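Local coordinates for protein putative phosphatase/phosphodiesterase MPN_349 (Mycoplasma pneumoniae M129, PDB 1T71) that probably acts as an iron-dependent phosphatase or phosphodiesterase of the YmdB-like family, possibly acting on 2',3'-cyclic nucleotides, at residues Val40-Asn44 with Thr182-Val186; Thr46-Ser52 with His72-Gln76; Leu51-Glu57 with Val82-Asp88; Tyr66-Asn71 with Ile120-Leu124. One frame throughout, in Å; residues are numbered along the deposited sequence.

Interaction 1: residues Val40-Asn44 with Thr182-Val186; sequences VNAEN and THTHV. With FE (Fe (III) ion), chain B; FE (Fe (III) ion), chain C.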
loop_
_atom_site.group_PDB
_atom_site.type_symbol
_atom_site.label_atom_id
_atom_site.label_comp_id
_atom_site.label_asym_id
_atom_site.label_seq_id
_atom_site.Cartn_x
_atom_site.Cartn_y
_atom_site.Cartn_z
ATOM N N VAL A 40 2.343 -1.948 -5.828
ATOM C CA VAL A 40 2.842 -1.620 -4.499
ATOM C C VAL A 40 2.402 -0.240 -4.058
ATOM O O VAL A 40 2.181 0.646 -4.876
ATOM C CB VAL A 40 4.392 -1.678 -4.422
ATOM C CG1 VAL A 40 4.903 -2.919 -5.149
ATOM C CG2 VAL A 40 5.011 -0.408 -5.007
ATOM N N ASN A 41 2.237 -0.078 -2.751
ATOM C CA ASN A 41 1.888 1.215 -2.185
ATOM C C ASN A 41 3.277 1.755 -1.844
ATOM O O ASN A 41 4.030 1.107 -1.116
ATOM C CB ASN A 41 1.050 1.044 -0.914
ATOM C CG ASN A 41 0.685 2.368 -0.280
ATOM O OD1 ASN A 41 1.557 3.179 0.025
ATOM N ND2 ASN A 41 -0.613 2.597 -0.079
ATOM N N ALA A 42 3.623 2.922 -2.380
ATOM C CA ALA A 42 4.947 3.507 -2.161
ATOM C C ALA A 42 4.930 4.833 -1.415
ATOM O O ALA A 42 5.866 5.627 -1.522
ATOM C CB ALA A 42 5.648 3.687 -3.512
ATOM N N GLU A 43 3.886 5.057 -0.628
ATOM C CA GLU A 43 3.737 6.315 0.095
ATOM C C GLU A 43 4.838 6.726 1.076
ATOM O O GLU A 43 4.893 7.891 1.467
ATOM C CB GLU A 43 2.393 6.343 0.828
ATOM C CG GLU A 43 2.412 5.662 2.177
ATOM C CD GLU A 43 1.653 6.452 3.218
ATOM O OE1 GLU A 43 1.726 6.074 4.400
ATOM O OE2 GLU A 43 0.987 7.451 2.857
ATOM N N ASN A 44 5.693 5.792 1.492
ATOM C CA ASN A 44 6.777 6.102 2.436
ATOM C C ASN A 44 8.165 5.883 1.828
ATOM O O ASN A 44 9.167 5.877 2.540
ATOM C CB ASN A 44 6.659 5.219 3.683
ATOM C CG ASN A 44 5.425 5.532 4.515
ATOM O OD1 ASN A 44 5.367 6.551 5.201
ATOM N ND2 ASN A 44 4.434 4.659 4.452
ATOM N N THR A 182 -4.205 -0.652 4.017
ATOM C CA THR A 182 -2.807 -0.255 4.204
ATOM C C THR A 182 -2.780 0.924 5.175
ATOM O O THR A 182 -3.839 1.430 5.554
ATOM C CB THR A 182 -2.143 0.193 2.868
ATOM O OG1 THR A 182 -2.960 1.182 2.221
ATOM C CG2 THR A 182 -1.954 -0.995 1.935
ATOM N N HIS A 183 -1.573 1.326 5.588
ATOM C CA HIS A 183 -1.345 2.466 6.492
ATOM C C HIS A 183 -0.880 2.156 7.917
ATOM O O HIS A 183 -0.159 2.965 8.497
ATOM C CB HIS A 183 -2.582 3.387 6.553
ATOM C CG HIS A 183 -2.437 4.553 7.486
ATOM N ND1 HIS A 183 -1.610 5.626 7.224
ATOM C CD2 HIS A 183 -3.013 4.810 8.686
ATOM C CE1 HIS A 183 -1.679 6.492 8.221
ATOM N NE2 HIS A 183 -2.522 6.019 9.122
ATOM N N THR A 184 -1.255 1.008 8.488
ATOM C CA THR A 184 -0.777 0.758 9.876
ATOM C C THR A 184 0.623 0.132 9.971
ATOM O O THR A 184 1.189 0.045 11.062
ATOM C CB THR A 184 -1.803 -0.128 10.660
ATOM O OG1 THR A 184 -1.859 -1.441 10.091
ATOM C CG2 THR A 184 -3.199 0.506 10.609
ATOM N N HIS A 185 1.180 -0.300 8.842
ATOM C CA HIS A 185 2.531 -0.879 8.813
ATOM C C HIS A 185 2.713 -2.203 9.556
ATOM O O HIS A 185 3.839 -2.576 9.894
ATOM C CB HIS A 185 3.546 0.115 9.379
ATOM C CG HIS A 185 3.788 1.310 8.514
ATOM N ND1 HIS A 185 2.978 1.639 7.447
ATOM C CD2 HIS A 185 4.741 2.272 8.570
ATOM C CE1 HIS A 185 3.426 2.745 6.884
ATOM N NE2 HIS A 185 4.493 3.151 7.547
ATOM N N VAL A 186 1.615 -2.894 9.828
ATOM C CA VAL A 186 1.664 -4.177 10.516
ATOM C C VAL A 186 0.684 -5.084 9.795
ATOM O O VAL A 186 -0.507 -4.792 9.731
ATOM C CB VAL A 186 1.241 -4.046 12.001
ATOM C CG1 VAL A 186 1.069 -5.430 12.625
ATOM C CG2 VAL A 186 2.296 -3.237 12.773
HETATM FE FE FE B . 2.556 4.315 5.374
HETATM FE FE FE C . -0.014 6.125 5.786
#
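Asn41, at the end of strand 37-41, turns its amide toward Thr182, and ND2 stops 3.6 Å from Thr182 OG1. The two groups do not bond to each other. Both are hydrogen-bonded to the carboxylate of Asp156, which links the two side chains. On its other branch Asn41 OD1 accepts from Glu43 N at 3.1 Å, a nearly straight bond (166°) that closes an Asx turn from Asn41 to Glu43. Glu43 CG is tucked between its own N and carbonyl carbon (chi1 84°), and the bent chain carries the carboxylate in between the two irons. One oxygen does the bridging: Glu43 OE1 lies 2.2 Å from the iron of chain B and 2.2 Å from the iron of chain C. Its partner OE2 accepts from His72 N, which should fix the rotation of the carboxylate. Across the gap His183 presents ND1 to the chain C iron at 2.2 Å, and Asn71 and His158 belong to that same site. Asn44 comes last. Its amide nitrogen as modelled sits 2.1 Å from the chain B iron, though the amide may be turned over, with oxygen the true ligand. The edge of the His185 ring faces the same ion, with amide and ring planes 88° apart. Which ring atom of His185 points at the iron is doubtful in this model. Asp12 also holds the chain B iron. Two irons sharing one bridging carboxylate, with ligands from loops at strand ends and a His-x-His pair, make up the dinuclear centre of the calcineurin-like metallophosphoesterases.

Interaction 2: residues Thr46-Ser52 with His72-Gln76; sequences THGKGLS and HTWFQ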
loop_
_atom_site.group_PDB
_atom_site.type_symbol
_atom_site.label_atom_id
_atom_site.label_comp_id
_atom_site.label_asym_id
_atom_site.label_seq_id
_atom_site.Cartn_x
_atom_site.Cartn_y
_atom_site.Cartn_z
ATOM N N THR A 46 10.533 7.635 -0.129
ATOM C CA THR A 46 11.627 8.589 0.050
ATOM C C THR A 46 11.729 9.199 1.454
ATOM O O THR A 46 10.908 10.029 1.851
ATOM C CB THR A 46 11.494 9.705 -0.995
ATOM O OG1 THR A 46 11.416 9.108 -2.298
ATOM C CG2 THR A 46 12.686 10.661 -0.935
ATOM N N HIS A 47 12.760 8.790 2.190
ATOM C CA HIS A 47 12.979 9.254 3.560
ATOM C C HIS A 47 11.743 9.064 4.444
ATOM O O HIS A 47 11.459 9.872 5.333
ATOM C CB HIS A 47 13.425 10.721 3.569
ATOM C CG HIS A 47 14.761 10.940 2.930
ATOM N ND1 HIS A 47 14.907 11.450 1.658
ATOM C CD2 HIS A 47 16.011 10.658 3.367
ATOM C CE1 HIS A 47 16.188 11.472 1.337
ATOM N NE2 HIS A 47 16.880 10.995 2.356
ATOM N N GLY A 48 11.012 7.982 4.186
ATOM C CA GLY A 48 9.832 7.671 4.971
ATOM C C GLY A 48 8.563 8.397 4.567
ATOM O O GLY A 48 7.498 8.119 5.124
ATOM N N LYS A 49 8.663 9.318 3.609
ATOM C CA LYS A 49 7.494 10.070 3.163
ATOM C C LYS A 49 7.540 10.500 1.701
ATOM O O LYS A 49 8.467 11.190 1.267
ATOM C CB LYS A 49 7.298 11.316 4.035
ATOM C CG LYS A 49 6.998 11.005 5.492
ATOM C CD LYS A 49 6.684 12.262 6.284
ATOM C CE LYS A 49 7.842 13.231 6.254
ATOM N NZ LYS A 49 7.534 14.492 6.988
ATOM N N GLY A 50 6.532 10.087 0.945
ATOM C CA GLY A 50 6.466 10.470 -0.452
ATOM C C GLY A 50 7.380 9.684 -1.367
ATOM O O GLY A 50 8.063 8.745 -0.939
ATOM N N LEU A 51 7.411 10.092 -2.632
ATOM C CA LEU A 51 8.213 9.404 -3.638
ATOM C C LEU A 51 8.917 10.367 -4.593
ATOM O O LEU A 51 8.265 11.158 -5.278
ATOM C CB LEU A 51 7.298 8.463 -4.429
ATOM C CG LEU A 51 7.838 7.608 -5.576
ATOM C CD1 LEU A 51 8.832 6.577 -5.054
ATOM C CD2 LEU A 51 6.661 6.923 -6.265
ATOM N N SER A 52 10.245 10.298 -4.634
ATOM C CA SER A 52 11.036 11.145 -5.526
ATOM C C SER A 52 11.011 10.512 -6.917
ATOM O O SER A 52 10.659 9.340 -7.056
ATOM C CB SER A 52 12.490 11.232 -5.037
ATOM O OG SER A 52 13.137 9.970 -5.151
ATOM N N HIS A 72 0.860 10.458 2.714
ATOM C CA HIS A 72 2.099 11.184 2.470
ATOM C C HIS A 72 2.404 11.296 0.982
ATOM O O HIS A 72 3.545 11.516 0.581
ATOM C CB HIS A 72 3.253 10.499 3.199
ATOM C CG HIS A 72 3.247 10.742 4.675
ATOM N ND1 HIS A 72 3.271 9.720 5.601
ATOM C CD2 HIS A 72 3.216 11.895 5.384
ATOM C CE1 HIS A 72 3.254 10.235 6.818
ATOM N NE2 HIS A 72 3.221 11.552 6.714
ATOM N N THR A 73 1.365 11.153 0.168
ATOM C CA THR A 73 1.501 11.230 -1.282
ATOM C C THR A 73 2.236 12.479 -1.799
ATOM O O THR A 73 3.042 12.402 -2.725
ATOM C CB THR A 73 0.101 11.204 -1.976
ATOM O OG1 THR A 73 -0.574 9.968 -1.685
ATOM C CG2 THR A 73 0.252 11.365 -3.495
ATOM N N TRP A 74 1.974 13.625 -1.186
ATOM C CA TRP A 74 2.535 14.880 -1.673
ATOM C C TRP A 74 3.729 15.478 -0.943
ATOM O O TRP A 74 4.028 16.663 -1.113
ATOM C CB TRP A 74 1.398 15.905 -1.729
ATOM C CG TRP A 74 0.161 15.333 -2.376
ATOM C CD1 TRP A 74 -0.162 15.361 -3.706
ATOM C CD2 TRP A 74 -0.868 14.567 -1.731
ATOM N NE1 TRP A 74 -1.323 14.657 -3.927
ATOM C CE2 TRP A 74 -1.775 14.156 -2.734
ATOM C CE3 TRP A 74 -1.106 14.182 -0.403
ATOM C CZ2 TRP A 74 -2.905 13.379 -2.451
ATOM C CZ3 TRP A 74 -2.232 13.411 -0.120
ATOM C CH2 TRP A 74 -3.116 13.016 -1.143
ATOM N N PHE A 75 4.440 14.676 -0.163
ATOM C CA PHE A 75 5.560 15.226 0.576
ATOM C C PHE A 75 6.815 15.610 -0.214
ATOM O O PHE A 75 7.466 16.595 0.129
ATOM C CB PHE A 75 5.933 14.306 1.734
ATOM C CG PHE A 75 6.758 14.985 2.779
ATOM C CD1 PHE A 75 8.140 14.841 2.796
ATOM C CD2 PHE A 75 6.154 15.815 3.719
ATOM C CE1 PHE A 75 8.908 15.511 3.740
ATOM C CE2 PHE A 75 6.914 16.490 4.665
ATOM C CZ PHE A 75 8.294 16.340 4.674
ATOM N N GLN A 76 7.166 14.856 -1.252
ATOM C CA GLN A 76 8.347 15.197 -2.043
ATOM C C GLN A 76 7.972 16.242 -3.103
ATOM O O GLN A 76 7.779 15.921 -4.282
ATOM C CB GLN A 76 8.933 13.934 -2.688
ATOM C CG GLN A 76 9.391 12.885 -1.662
ATOM C CD GLN A 76 10.495 13.389 -0.737
ATOM O OE1 GLN A 76 10.621 12.943 0.413
ATOM N NE2 GLN A 76 11.307 14.307 -1.238
HETATM O O HOH W 1 5.650 12.807 -2.966
HETATM O O HOH W 2 6.693 13.695 -5.493
#
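Gly50 is pressed against the 72-76 turn, its CA 3.3 Å from His72 O and its backbone running past the CB of Phe75 and the CG of Gln76. This is the tight part of the contact. Gly50 takes a positive phi (78°). Gln76 CG lies 3.6 Å from Leu51 N, and the bend at chi2 brings CD beside Thr46 CG2, 3.5 Å away. The 46-49 segment itself is a type I' turn, stitched by Lys49 N to Thr46 O. Two waters fill in where the backbones part. The first accepts from Leu51 N and Gln76 N and donates to Thr73 O at 2.7 Å; the second donates to both Leu51 O and Gln76 O. The solvent side is built on the partly exposed Lys49, whose long chain runs between two rings. Its CD lies over a face of His72, 3.8 Å from the ring centroid, offset toward the rim. A bend at chi3 (-60°) then swings the tail over Phe75: CE sits above the middle of that ring at 3.5 Å from the centroid, and NZ stays over the same face in a cation-pi contact, also 3.5 Å from the centroid. Phe75 itself is exposed. His72 is probably the catalytic proton donor. The aliphatic part of Lys49 packs on its imidazole, while the cation-pi contact favours keeping the ammonium over the phenyl ring, beside the probable proton donor but with no bond to it.

Interaction 3: residues Leu51-Glu57 with Val82-Asp88; sequences LSLKHYE and VVINKKD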
loop_
_atom_site.group_PDB
_atom_site.type_symbol
_atom_site.label_atom_id
_atom_site.label_comp_id
_atom_site.label_asym_id
_atom_site.label_seq_id
_atom_site.Cartn_x
_atom_site.Cartn_y
_atom_site.Cartn_z
ATOM N N LEU A 51 7.411 10.092 -2.632
ATOM C CA LEU A 51 8.213 9.404 -3.638
ATOM C C LEU A 51 8.917 10.367 -4.593
ATOM O O LEU A 51 8.265 11.158 -5.278
ATOM C CB LEU A 51 7.298 8.463 -4.429
ATOM C CG LEU A 51 7.838 7.608 -5.576
ATOM C CD1 LEU A 51 8.832 6.577 -5.054
ATOM C CD2 LEU A 51 6.661 6.923 -6.265
ATOM N N SER A 52 10.245 10.298 -4.634
ATOM C CA SER A 52 11.036 11.145 -5.526
ATOM C C SER A 52 11.011 10.512 -6.917
ATOM O O SER A 52 10.659 9.340 -7.056
ATOM C CB SER A 52 12.490 11.232 -5.037
ATOM O OG SER A 52 13.137 9.970 -5.151
ATOM N N LEU A 53 11.384 11.277 -7.941
ATOM C CA LEU A 53 11.407 10.752 -9.308
ATOM C C LEU A 53 12.448 9.646 -9.343
ATOM O O LEU A 53 12.235 8.585 -9.927
ATOM C CB LEU A 53 11.815 11.844 -10.300
ATOM C CG LEU A 53 11.355 11.754 -11.762
ATOM C CD1 LEU A 53 12.508 12.206 -12.645
ATOM C CD2 LEU A 53 10.916 10.348 -12.137
ATOM N N LYS A 54 13.587 9.919 -8.715
ATOM C CA LYS A 54 14.678 8.963 -8.649
ATOM C C LYS A 54 14.158 7.636 -8.103
ATOM O O LYS A 54 14.374 6.583 -8.695
ATOM C CB LYS A 54 15.787 9.497 -7.733
ATOM C CG LYS A 54 17.036 8.619 -7.671
ATOM C CD LYS A 54 18.021 9.095 -6.597
ATOM C CE LYS A 54 17.386 9.010 -5.201
ATOM N NZ LYS A 54 18.305 9.410 -4.085
ATOM N N HIS A 55 13.451 7.690 -6.979
ATOM C CA HIS A 55 12.933 6.474 -6.375
ATOM C C HIS A 55 11.797 5.834 -7.161
ATOM O O HIS A 55 11.616 4.612 -7.116
ATOM C CB HIS A 55 12.541 6.763 -4.929
ATOM C CG HIS A 55 13.724 7.033 -4.049
ATOM N ND1 HIS A 55 13.639 7.744 -2.873
ATOM C CD2 HIS A 55 15.026 6.690 -4.187
ATOM C CE1 HIS A 55 14.839 7.830 -2.325
ATOM N NE2 HIS A 55 15.698 7.198 -3.103
ATOM N N TYR A 56 11.042 6.645 -7.896
ATOM C CA TYR A 56 9.960 6.107 -8.701
ATOM C C TYR A 56 10.568 5.237 -9.796
ATOM O O TYR A 56 10.074 4.147 -10.085
ATOM C CB TYR A 56 9.131 7.231 -9.324
ATOM C CG TYR A 56 8.320 6.784 -10.523
ATOM C CD1 TYR A 56 8.868 6.801 -11.811
ATOM C CD2 TYR A 56 7.024 6.295 -10.369
ATOM C CE1 TYR A 56 8.143 6.341 -12.914
ATOM C CE2 TYR A 56 6.295 5.828 -11.464
ATOM C CZ TYR A 56 6.860 5.852 -12.730
ATOM O OH TYR A 56 6.142 5.368 -13.797
ATOM N N GLU A 57 11.650 5.711 -10.405
ATOM C CA GLU A 57 12.289 4.924 -11.455
ATOM C C GLU A 57 12.947 3.684 -10.852
ATOM O O GLU A 57 12.940 2.617 -11.461
ATOM C CB GLU A 57 13.299 5.776 -12.237
ATOM C CG GLU A 57 12.638 6.847 -13.127
ATOM C CD GLU A 57 11.655 6.269 -14.165
ATOM O OE1 GLU A 57 10.980 7.067 -14.860
ATOM O OE2 GLU A 57 11.561 5.026 -14.302
ATOM N N VAL A 82 5.739 15.844 -11.640
ATOM C CA VAL A 82 6.140 14.786 -12.551
ATOM C C VAL A 82 5.834 13.369 -12.056
ATOM O O VAL A 82 5.372 12.532 -12.826
ATOM C CB VAL A 82 7.648 14.892 -12.877
ATOM C CG1 VAL A 82 8.106 13.672 -13.668
ATOM C CG2 VAL A 82 7.908 16.169 -13.686
ATOM N N VAL A 83 6.080 13.096 -10.781
ATOM C CA VAL A 83 5.835 11.754 -10.252
ATOM C C VAL A 83 4.366 11.338 -10.190
ATOM O O VAL A 83 3.966 10.339 -10.796
ATOM C CB VAL A 83 6.460 11.589 -8.843
ATOM C CG1 VAL A 83 6.114 10.218 -8.261
ATOM C CG2 VAL A 83 7.973 11.742 -8.933
ATOM N N ILE A 84 3.554 12.093 -9.465
ATOM C CA ILE A 84 2.156 11.717 -9.345
ATOM C C ILE A 84 1.358 11.849 -10.651
ATOM O O ILE A 84 0.210 11.413 -10.740
ATOM C CB ILE A 84 1.500 12.450 -8.128
ATOM C CG1 ILE A 84 -0.016 12.496 -8.256
ATOM C CG2 ILE A 84 2.108 13.799 -7.948
ATOM C CD1 ILE A 84 -0.687 13.043 -7.013
ATOM N N ASN A 85 1.987 12.410 -11.680
ATOM C CA ASN A 85 1.344 12.524 -12.985
ATOM C C ASN A 85 1.675 11.276 -13.809
ATOM O O ASN A 85 1.177 11.110 -14.920
ATOM C CB ASN A 85 1.829 13.775 -13.725
ATOM C CG ASN A 85 0.787 14.879 -13.754
ATOM O OD1 ASN A 85 1.120 16.059 -13.886
ATOM N ND2 ASN A 85 -0.482 14.501 -13.641
ATOM N N LYS A 86 2.520 10.401 -13.263
ATOM C CA LYS A 86 2.896 9.175 -13.965
ATOM C C LYS A 86 1.658 8.322 -14.231
ATOM O O LYS A 86 0.832 8.113 -13.345
ATOM C CB LYS A 86 3.925 8.376 -13.159
ATOM C CG LYS A 86 5.303 9.025 -13.103
ATOM C CD LYS A 86 5.959 9.157 -14.487
ATOM C CE LYS A 86 7.386 9.681 -14.369
ATOM N NZ LYS A 86 8.119 9.776 -15.660
ATOM N N LYS A 87 1.558 7.819 -15.456
ATOM C CA LYS A 87 0.420 7.014 -15.897
ATOM C C LYS A 87 0.115 5.733 -15.116
ATOM O O LYS A 87 -1.029 5.290 -15.085
ATOM C CB LYS A 87 0.581 6.664 -17.385
ATOM C CG LYS A 87 1.748 7.375 -18.081
ATOM C CD LYS A 87 3.104 6.858 -17.578
ATOM C CE LYS A 87 4.238 7.806 -17.922
ATOM N NZ LYS A 87 4.015 9.143 -17.323
ATOM N N ASP A 88 1.128 5.131 -14.497
ATOM C CA ASP A 88 0.929 3.897 -13.742
ATOM C C ASP A 88 0.932 4.134 -12.235
ATOM O O ASP A 88 1.226 3.223 -11.462
ATOM C CB ASP A 88 2.020 2.889 -14.100
ATOM C CG ASP A 88 3.397 3.519 -14.148
ATOM O OD1 ASP A 88 3.591 4.566 -13.499
ATOM O OD2 ASP A 88 4.289 2.969 -14.829
#
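Tyr56 and Lys86 meet through two torsions. Tyr56 carries CG anti to its backbone N (chi1 160°), which throws the ring out from helix 53-62 toward the 82-88 segment, and Lys86 folds at chi2 (-62°) to lay its chain along that ring. Lys86 CG stands over one face, 3.8 Å from the centroid and offset toward the hydroxyl end, while CE passes near Tyr56 CE1. At the end of the ring, Asp88 completes the grip. Its carboxylate comes to the ring edge, where Tyr56 OH donates to Asp88 OD1 at 2.7 Å, and OD1 receives the bond on its syn lone pair. The other oxygen, OD2, makes a salt bridge with Lys60; each carboxylate oxygen thus has a partner, an environment that would favour the charged form. Lys86 NZ ends 4.0 Å from Glu57 OE1, an attraction longer than a salt bridge. Deeper in, the contact is apolar. Val83 drives its two methyls into the N-terminal end of the helix and the residues just before it: CG2 packs 3.6 Å from Leu53 N, and CG1 touches Leu51 CD2 at 3.9 Å. Leu53 also brushes Val82, near the surface. Ser52 caps the helix here, its OG accepting from His55 N at 2.9 Å, and Asp79 accepts from Leu53 N. The whole contact packs the first turn of helix 53-62 against the end of helix 80-83 and the turn after it. Leu51 and Tyr56 also lie on Ile67 of strand 66-68, and Asp88 leads straight into edge strand 89-90.

Interaction 4: residues Tyr66-Asn71 with Ile120-Leu124; sequences YITMGN and ITNLL. With FE (Fe (III) ion), chain C.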
loop_
_atom_site.group_PDB
_atom_site.type_symbol
_atom_site.label_atom_id
_atom_site.label_comp_id
_atom_site.label_asym_id
_atom_site.label_seq_id
_atom_site.Cartn_x
_atom_site.Cartn_y
_atom_site.Cartn_z
ATOM N N TYR A 66 2.614 -1.157 -11.089
ATOM C CA TYR A 66 1.690 -0.094 -10.713
ATOM C C TYR A 66 1.908 0.356 -9.271
ATOM O O TYR A 66 2.385 -0.409 -8.433
ATOM C CB TYR A 66 0.255 -0.573 -10.923
ATOM C CG TYR A 66 -0.089 -0.778 -12.383
ATOM C CD1 TYR A 66 -0.419 0.305 -13.195
ATOM C CD2 TYR A 66 -0.035 -2.046 -12.966
ATOM C CE1 TYR A 66 -0.688 0.136 -14.553
ATOM C CE2 TYR A 66 -0.298 -2.228 -14.328
ATOM C CZ TYR A 66 -0.624 -1.129 -15.113
ATOM O OH TYR A 66 -0.879 -1.278 -16.458
ATOM N N ILE A 67 1.550 1.601 -8.983
ATOM C CA ILE A 67 1.753 2.156 -7.654
ATOM C C ILE A 67 0.526 2.854 -7.068
ATOM O O ILE A 67 -0.168 3.601 -7.765
ATOM C CB ILE A 67 2.915 3.174 -7.692
ATOM C CG1 ILE A 67 4.243 2.444 -7.889
ATOM C CG2 ILE A 67 2.944 3.993 -6.426
ATOM C CD1 ILE A 67 5.443 3.374 -7.960
ATOM N N THR A 68 0.263 2.601 -5.787
ATOM C CA THR A 68 -0.842 3.250 -5.078
ATOM C C THR A 68 -0.176 4.057 -3.958
ATOM O O THR A 68 0.971 3.767 -3.600
ATOM C CB THR A 68 -1.846 2.220 -4.482
ATOM O OG1 THR A 68 -1.162 1.304 -3.619
ATOM C CG2 THR A 68 -2.524 1.440 -5.599
ATOM N N MET A 69 -0.867 5.055 -3.405
ATOM C CA MET A 69 -0.267 5.884 -2.361
ATOM C C MET A 69 -1.093 6.028 -1.083
ATOM O O MET A 69 -1.828 5.115 -0.705
ATOM C CB MET A 69 0.062 7.268 -2.939
ATOM C CG MET A 69 1.069 7.252 -4.090
ATOM S SD MET A 69 2.792 7.015 -3.565
ATOM C CE MET A 69 2.935 5.415 -3.701
ATOM N N GLY A 70 -0.964 7.172 -0.413
ATOM C CA GLY A 70 -1.690 7.376 0.832
ATOM C C GLY A 70 -1.697 8.794 1.366
ATOM O O GLY A 70 -1.895 9.754 0.616
ATOM N N ASN A 71 -1.481 8.945 2.665
ATOM C CA ASN A 71 -1.511 10.276 3.250
ATOM C C ASN A 71 -0.256 11.105 3.024
ATOM O O ASN A 71 -0.306 12.324 3.108
ATOM C CB ASN A 71 -1.850 10.198 4.745
ATOM C CG ASN A 71 -0.975 9.222 5.496
ATOM O OD1 ASN A 71 -0.888 8.049 5.141
ATOM N ND2 ASN A 71 -0.325 9.701 6.550
ATOM N N ILE A 120 -7.687 0.084 -10.908
ATOM C CA ILE A 120 -6.966 0.191 -9.644
ATOM C C ILE A 120 -7.371 1.509 -9.009
ATOM O O ILE A 120 -7.212 2.575 -9.615
ATOM C CB ILE A 120 -5.429 0.183 -9.828
ATOM C CG1 ILE A 120 -4.968 -1.149 -10.422
ATOM C CG2 ILE A 120 -4.748 0.401 -8.472
ATOM C CD1 ILE A 120 -3.460 -1.224 -10.665
ATOM N N THR A 121 -7.905 1.430 -7.794
ATOM C CA THR A 121 -8.368 2.602 -7.064
ATOM C C THR A 121 -7.707 2.698 -5.688
ATOM O O THR A 121 -7.516 1.691 -5.001
ATOM C CB THR A 121 -9.901 2.557 -6.891
ATOM O OG1 THR A 121 -10.515 2.489 -8.183
ATOM C CG2 THR A 121 -10.407 3.799 -6.165
ATOM N N ASN A 122 -7.375 3.925 -5.298
ATOM C CA ASN A 122 -6.723 4.225 -4.026
ATOM C C ASN A 122 -7.617 5.222 -3.289
ATOM O O ASN A 122 -8.079 6.197 -3.875
ATOM C CB ASN A 122 -5.327 4.821 -4.308
ATOM C CG ASN A 122 -4.537 5.160 -3.037
ATOM O OD1 ASN A 122 -4.630 4.469 -2.010
ATOM N ND2 ASN A 122 -3.726 6.214 -3.120
ATOM N N LEU A 123 -7.876 4.968 -2.012
ATOM C CA LEU A 123 -8.729 5.852 -1.217
ATOM C C LEU A 123 -8.156 6.075 0.178
ATOM O O LEU A 123 -7.388 5.254 0.680
ATOM C CB LEU A 123 -10.129 5.254 -1.085
ATOM C CG LEU A 123 -10.970 5.105 -2.356
ATOM C CD1 LEU A 123 -11.925 3.926 -2.204
ATOM C CD2 LEU A 123 -11.737 6.398 -2.612
ATOM N N LEU A 124 -8.541 7.190 0.795
ATOM C CA LEU A 124 -8.101 7.533 2.148
ATOM C C LEU A 124 -9.245 7.330 3.137
ATOM O O LEU A 124 -10.360 7.819 2.936
ATOM C CB LEU A 124 -7.628 8.993 2.208
ATOM C CG LEU A 124 -6.149 9.276 1.926
ATOM C CD1 LEU A 124 -5.950 10.754 1.624
ATOM C CD2 LEU A 124 -5.316 8.866 3.131
HETATM FE FE FE C . -0.014 6.125 5.786
#
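Asn71, whose CB packs 4.0 Å from Leu124 CD2, gives its OD1 to the iron of chain C at 2.2 Å. Its CG sits between its own N and carbonyl carbon (chi1 51°), and the amide is thereby turned toward the metal that Glu43 and His183 also bind. Leu124 CD2 packs against the backbone at Asn71 N, 3.9 Å away. One step back, the Asn122 side chain reaches across to the Met69 peptide, CG 3.6 Å from Met69 O. At the strands themselves the contact is methyl on methyl: Thr68 CG2 meets Ile120 CG2 at 3.8 Å, the two side chains crossing at about a right angle, and Thr68 OG1 bonds elsewhere, to Asp156. Farthest from the metal, Ile120 CD1 touches Tyr66 CB at 3.8 Å; Phe111 stacks on the Tyr66 ring. Strands 66-68 and 120-124 run almost the same way, 18° apart with axes 8.0 Å from each other, yet belong to different sheets. Two sheets packed face to face, with metal ligands on the loops at their ends, are the beta sandwich of the calcineurin-like phosphoesterase fold.

Interaction 1 joins the most distant segments, and the other three contacts lie between them in sequence, where 2 and 3, 2 and 4, and 3 and 4 all interleave. Interactions 1 and 4 lie at the core, centres about 10 Å apart, and share the chain C iron; strands 37-41 and 66-68 are neighbours in one sheet. Interactions 2 and 3 sit farther out and share Leu51 and Ser52. Interaction 2 reaches the metal site through Glu43, which takes bonds from His72 and Gly50, whereas interaction 3 stays clear of interaction 1 and meets interaction 4 at Asp88 and Ile67. Strand 117-124 is in the second sheet and 182-186 follows a strand of it; loops after strands of both sheets supply iron ligands.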